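Local coordinates for ferric iron-binding protein HitA (Pseudomonas aeruginosa PAO1, PDB 6IWF), which binds ferric iron as a solute-binding protein, probably handing it on for uptake, and has been implicated in gallium internalization, at residues 214-226 against 277-289. Sequence-based numbering, arbitrary orientation.
Sequences YFGNQDPGALVTV and KPFAELDPPKLTP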
loop_
_atom_site.group_PDB
_atom_site.type_symbol
_atom_site.label_atom_id
_atom_site.label_comp_id
_atom_site.label_asym_id
_atom_site.label_seq_id
_atom_site.Cartn_x
_atom_site.Cartn_y
_atom_site.Cartn_z
ATOM N N TYR A 214 4.285 16.902 0.568
ATOM C CA TYR A 214 3.336 16.259 1.467
ATOM C C TYR A 214 2.183 17.221 1.707
ATOM O O TYR A 214 2.401 18.358 2.147
ATOM C CB TYR A 214 4.010 15.871 2.784
ATOM C CG TYR A 214 5.022 14.793 2.591
ATOM C CD1 TYR A 214 6.289 15.083 2.086
ATOM C CD2 TYR A 214 4.710 13.473 2.875
ATOM C CE1 TYR A 214 7.213 14.087 1.895
ATOM C CE2 TYR A 214 5.630 12.470 2.686
ATOM C CZ TYR A 214 6.872 12.779 2.194
ATOM O OH TYR A 214 7.776 11.766 2.000
ATOM N N PHE A 215 0.966 16.773 1.407
ATOM C CA PHE A 215 -0.193 17.646 1.580
ATOM C C PHE A 215 -0.422 17.974 3.053
ATOM O O PHE A 215 -0.768 19.114 3.399
ATOM C CB PHE A 215 -1.448 16.988 0.989
ATOM C CG PHE A 215 -1.550 17.070 -0.509
ATOM C CD1 PHE A 215 -1.761 18.294 -1.150
ATOM C CD2 PHE A 215 -1.473 15.921 -1.281
ATOM C CE1 PHE A 215 -1.878 18.362 -2.545
ATOM C CE2 PHE A 215 -1.577 15.986 -2.674
ATOM C CZ PHE A 215 -1.793 17.200 -3.298
ATOM N N GLY A 216 -0.222 16.997 3.930
ATOM C CA GLY A 216 -0.494 17.173 5.349
ATOM C C GLY A 216 -1.903 17.645 5.638
ATOM O O GLY A 216 -2.817 17.400 4.843
ATOM N N ASN A 217 -2.093 18.309 6.788
ATOM C CA ASN A 217 -3.325 19.035 7.128
ATOM C C ASN A 217 -4.586 18.175 7.048
ATOM O O ASN A 217 -5.684 18.695 6.820
ATOM C CB ASN A 217 -3.478 20.279 6.252
ATOM C CG ASN A 217 -4.327 21.340 6.909
ATOM O OD1 ASN A 217 -4.202 21.591 8.110
ATOM N ND2 ASN A 217 -5.204 21.969 6.128
ATOM N N GLN A 218 -4.448 16.864 7.274
ATOM C CA GLN A 218 -5.527 15.878 7.155
ATOM C C GLN A 218 -6.177 15.917 5.787
ATOM O O GLN A 218 -7.310 15.459 5.626
ATOM C CB GLN A 218 -6.594 16.044 8.241
ATOM C CG GLN A 218 -6.077 15.748 9.613
ATOM C CD GLN A 218 -7.188 15.634 10.631
ATOM O OE1 GLN A 218 -8.367 15.863 10.332
ATOM N NE2 GLN A 218 -6.816 15.297 11.850
ATOM N N ASP A 219 -5.446 16.431 4.798
ATOM C CA ASP A 219 -5.925 16.406 3.429
ATOM C C ASP A 219 -6.195 14.972 2.985
ATOM O O ASP A 219 -5.488 14.045 3.387
ATOM C CB ASP A 219 -4.893 17.028 2.494
ATOM C CG ASP A 219 -5.484 17.390 1.151
ATOM O OD1 ASP A 219 -6.258 18.378 1.125
ATOM O OD2 ASP A 219 -5.185 16.679 0.144
ATOM N N PRO A 220 -7.194 14.747 2.129
ATOM C CA PRO A 220 -7.380 13.375 1.625
ATOM C C PRO A 220 -6.140 12.851 0.922
ATOM O O PRO A 220 -5.873 11.645 0.969
ATOM C CB PRO A 220 -8.581 13.496 0.673
ATOM C CG PRO A 220 -9.336 14.705 1.174
ATOM C CD PRO A 220 -8.246 15.666 1.649
ATOM N N GLY A 221 -5.342 13.726 0.319
ATOM C CA GLY A 221 -4.149 13.276 -0.359
ATOM C C GLY A 221 -2.976 12.979 0.548
ATOM O O GLY A 221 -1.903 12.654 0.036
ATOM N N ALA A 222 -3.156 13.117 1.870
ATOM C CA ALA A 222 -2.168 12.739 2.877
ATOM C C ALA A 222 -2.466 11.361 3.476
ATOM O O ALA A 222 -1.922 11.003 4.526
ATOM C CB ALA A 222 -2.107 13.813 3.974
ATOM N N LEU A 223 -3.299 10.576 2.792
ATOM C CA LEU A 223 -3.738 9.270 3.261
ATOM C C LEU A 223 -2.561 8.349 3.564
ATOM O O LEU A 223 -1.622 8.238 2.772
ATOM C CB LEU A 223 -4.624 8.637 2.192
ATOM C CG LEU A 223 -5.179 7.255 2.499
ATOM C CD1 LEU A 223 -6.188 7.333 3.638
ATOM C CD2 LEU A 223 -5.813 6.628 1.214
ATOM N N VAL A 224 -2.631 7.680 4.713
ATOM C CA VAL A 224 -1.702 6.615 5.068
ATOM C C VAL A 224 -2.454 5.294 4.943
ATOM O O VAL A 224 -3.592 5.178 5.421
ATOM C CB VAL A 224 -1.142 6.827 6.487
ATOM C CG1 VAL A 224 -0.466 5.555 7.022
ATOM C CG2 VAL A 224 -0.193 8.017 6.490
ATOM N N THR A 225 -1.828 4.306 4.302
ATOM C CA THR A 225 -2.400 2.971 4.154
ATOM C C THR A 225 -1.389 1.919 4.603
ATOM O O THR A 225 -0.195 2.188 4.735
ATOM C CB THR A 225 -2.825 2.678 2.702
ATOM O OG1 THR A 225 -1.697 2.783 1.830
ATOM C CG2 THR A 225 -3.898 3.671 2.242
ATOM N N VAL A 226 -1.866 0.697 4.835
ATOM C CA VAL A 226 -1.002 -0.354 5.372
ATOM C C VAL A 226 -0.958 -1.540 4.415
ATOM O O VAL A 226 -1.957 -1.866 3.760
ATOM C CB VAL A 226 -1.450 -0.806 6.780
ATOM C CG1 VAL A 226 -1.727 0.403 7.689
ATOM C CG2 VAL A 226 -2.667 -1.687 6.701
ATOM N N LYS A 277 10.113 11.180 5.668
ATOM C CA LYS A 277 9.434 12.197 6.457
ATOM C C LYS A 277 8.949 11.557 7.756
ATOM O O LYS A 277 8.337 10.477 7.714
ATOM C CB LYS A 277 8.262 12.785 5.672
ATOM C CG LYS A 277 7.589 13.963 6.344
ATOM C CD LYS A 277 7.624 15.181 5.442
ATOM C CE LYS A 277 6.983 16.382 6.123
ATOM N NZ LYS A 277 5.581 16.082 6.532
ATOM N N PRO A 278 9.236 12.147 8.920
ATOM C CA PRO A 278 8.841 11.510 10.184
ATOM C C PRO A 278 7.343 11.237 10.232
ATOM O O PRO A 278 6.524 12.103 9.900
ATOM C CB PRO A 278 9.265 12.533 11.241
ATOM C CG PRO A 278 10.406 13.265 10.596
ATOM C CD PRO A 278 10.074 13.345 9.142
ATOM N N PHE A 279 6.997 10.013 10.645
ATOM C CA PHE A 279 5.601 9.573 10.624
ATOM C C PHE A 279 4.704 10.518 11.419
ATOM O O PHE A 279 3.605 10.863 10.973
ATOM C CB PHE A 279 5.511 8.146 11.166
ATOM C CG PHE A 279 4.181 7.483 10.941
ATOM C CD1 PHE A 279 3.854 6.958 9.704
ATOM C CD2 PHE A 279 3.261 7.389 11.976
ATOM C CE1 PHE A 279 2.625 6.345 9.496
ATOM C CE2 PHE A 279 2.033 6.787 11.779
ATOM C CZ PHE A 279 1.719 6.255 10.533
ATOM N N ALA A 280 5.171 10.978 12.583
ATOM C CA ALA A 280 4.368 11.877 13.405
ATOM C C ALA A 280 4.111 13.224 12.735
ATOM O O ALA A 280 3.200 13.946 13.156
ATOM C CB ALA A 280 5.050 12.086 14.760
ATOM N N GLU A 281 4.873 13.581 11.703
ATOM C CA GLU A 281 4.701 14.861 11.021
ATOM C C GLU A 281 3.740 14.799 9.843
ATOM O O GLU A 281 3.511 15.831 9.198
ATOM C CB GLU A 281 6.047 15.381 10.517
ATOM C CG GLU A 281 7.047 15.699 11.614
ATOM C CD GLU A 281 8.379 16.169 11.053
ATOM O OE1 GLU A 281 8.420 16.580 9.869
ATOM O OE2 GLU A 281 9.386 16.119 11.792
ATOM N N LEU A 282 3.190 13.624 9.529
ATOM C CA LEU A 282 2.432 13.479 8.290
ATOM C C LEU A 282 1.065 14.153 8.366
ATOM O O LEU A 282 0.554 14.612 7.335
ATOM C CB LEU A 282 2.275 12.000 7.950
ATOM C CG LEU A 282 3.557 11.330 7.450
ATOM C CD1 LEU A 282 3.324 9.820 7.302
ATOM C CD2 LEU A 282 3.996 11.945 6.131
ATOM N N ASP A 283 0.463 14.223 9.553
ATOM C CA ASP A 283 -0.872 14.785 9.739
ATOM C C ASP A 283 -1.886 14.173 8.752
ATOM O O ASP A 283 -2.573 14.890 8.040
ATOM C CB ASP A 283 -0.832 16.302 9.584
ATOM C CG ASP A 283 -2.026 17.034 10.265
ATOM O OD1 ASP A 283 -2.774 16.449 11.077
ATOM O OD2 ASP A 283 -2.192 18.237 9.987
ATOM N N PRO A 284 -2.000 12.841 8.723
ATOM C CA PRO A 284 -2.908 12.203 7.756
ATOM C C PRO A 284 -4.353 12.313 8.200
ATOM O O PRO A 284 -4.651 12.541 9.387
ATOM C CB PRO A 284 -2.454 10.731 7.765
ATOM C CG PRO A 284 -1.956 10.523 9.169
ATOM C CD PRO A 284 -1.304 11.837 9.553
ATOM N N PRO A 285 -5.285 12.134 7.273
ATOM C CA PRO A 285 -6.693 12.019 7.658
ATOM C C PRO A 285 -6.885 10.856 8.620
ATOM O O PRO A 285 -6.117 9.890 8.634
ATOM C CB PRO A 285 -7.409 11.778 6.316
ATOM C CG PRO A 285 -6.340 11.244 5.399
ATOM C CD PRO A 285 -5.057 11.852 5.840
ATOM N N LYS A 286 -7.905 10.974 9.468
ATOM C CA LYS A 286 -8.162 9.976 10.507
ATOM C C LYS A 286 -8.977 8.817 9.924
ATOM O O LYS A 286 -10.159 8.627 10.216
ATOM C CB LYS A 286 -8.871 10.631 11.687
ATOM C CG LYS A 286 -8.106 11.811 12.270
ATOM C CD LYS A 286 -6.837 11.342 12.990
ATOM C CE LYS A 286 -6.280 12.441 13.895
ATOM N NZ LYS A 286 -4.989 12.043 14.532
ATOM N N LEU A 287 -8.314 8.028 9.071
ATOM C CA LEU A 287 -8.921 6.864 8.437
ATOM C C LEU A 287 -8.070 5.638 8.714
ATOM O O LEU A 287 -6.876 5.638 8.406
ATOM C CB LEU A 287 -9.053 7.018 6.925
ATOM C CG LEU A 287 -9.945 8.154 6.433
ATOM C CD1 LEU A 287 -9.667 8.434 4.964
ATOM C CD2 LEU A 287 -11.396 7.785 6.654
ATOM N N THR A 288 -8.692 4.605 9.242
ATOM C CA THR A 288 -8.055 3.327 9.512
ATOM C C THR A 288 -8.296 2.369 8.367
ATOM O O THR A 288 -9.150 2.602 7.508
ATOM C CB THR A 288 -8.620 2.727 10.796
ATOM O OG1 THR A 288 -10.012 2.454 10.588
ATOM C CG2 THR A 288 -8.440 3.677 11.960
ATOM N N PRO A 289 -7.562 1.248 8.326
ATOM C CA PRO A 289 -7.915 0.193 7.364
ATOM C C PRO A 289 -9.386 -0.180 7.408
ATOM O O PRO A 289 -10.012 -0.377 6.360
ATOM C CB PRO A 289 -7.013 -0.967 7.795
ATOM C CG PRO A 289 -5.793 -0.293 8.315
ATOM C CD PRO A 289 -6.293 0.953 9.024
HETATM O O HOH W 1 8.263 9.671 3.549
HETATM O O HOH W 2 1.189 14.472 4.196
HETATM O O HOH W 3 0.024 19.392 8.449
HETATM O O HOH W 4 -3.872 13.868 11.579
HETATM O O HOH W 5 -9.540 13.289 9.157
HETATM O O HOH W 6 -4.795 8.163 6.830
#
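Lys277 runs over one face of the Tyr214 ring, the two side chains passing in opposite directions, in a CH-pi contact with CD 3.8 Å from the ring centroid; the bend at chi2 (122°) brings CD over that face. Here, in a periplasmic-binding-protein fold, the loop leading to helix 289-292 crosses the connection between strands 211-213 and 224-231. Next along this loop, Phe279 meets Val224 CG1 with its ring edge, while its ring packs edge-to-face with Tyr264. Leu282 splits its branches: CD2 reaches Tyr214 CD2 at 3.7 Å and CD1 reaches Val224 CG2, while its carbonyl O receives a CA-H...O contact from Gly216. Asp283 then faces the type I' turn 216-219. Its backbone O accepts from Gln218 N (2.8 Å, 142° at the hydrogen), and a water links its OD2 to Asn217 N. Pro284 CB packs against Val224 CG2 at 3.8 Å, and Pro285 lays CD against Ala222 CB, with Leu153 of helix 141-154 also touching its ring. Beyond, Lys286 runs its CE to within 3.6 Å of Gln218 NE2, and Leu287 crosses Leu223 at about a right angle, CD1 to CD1. At the first residue of helix 289-292, Pro289 CG rests 3.8 Å from Val226 CG2.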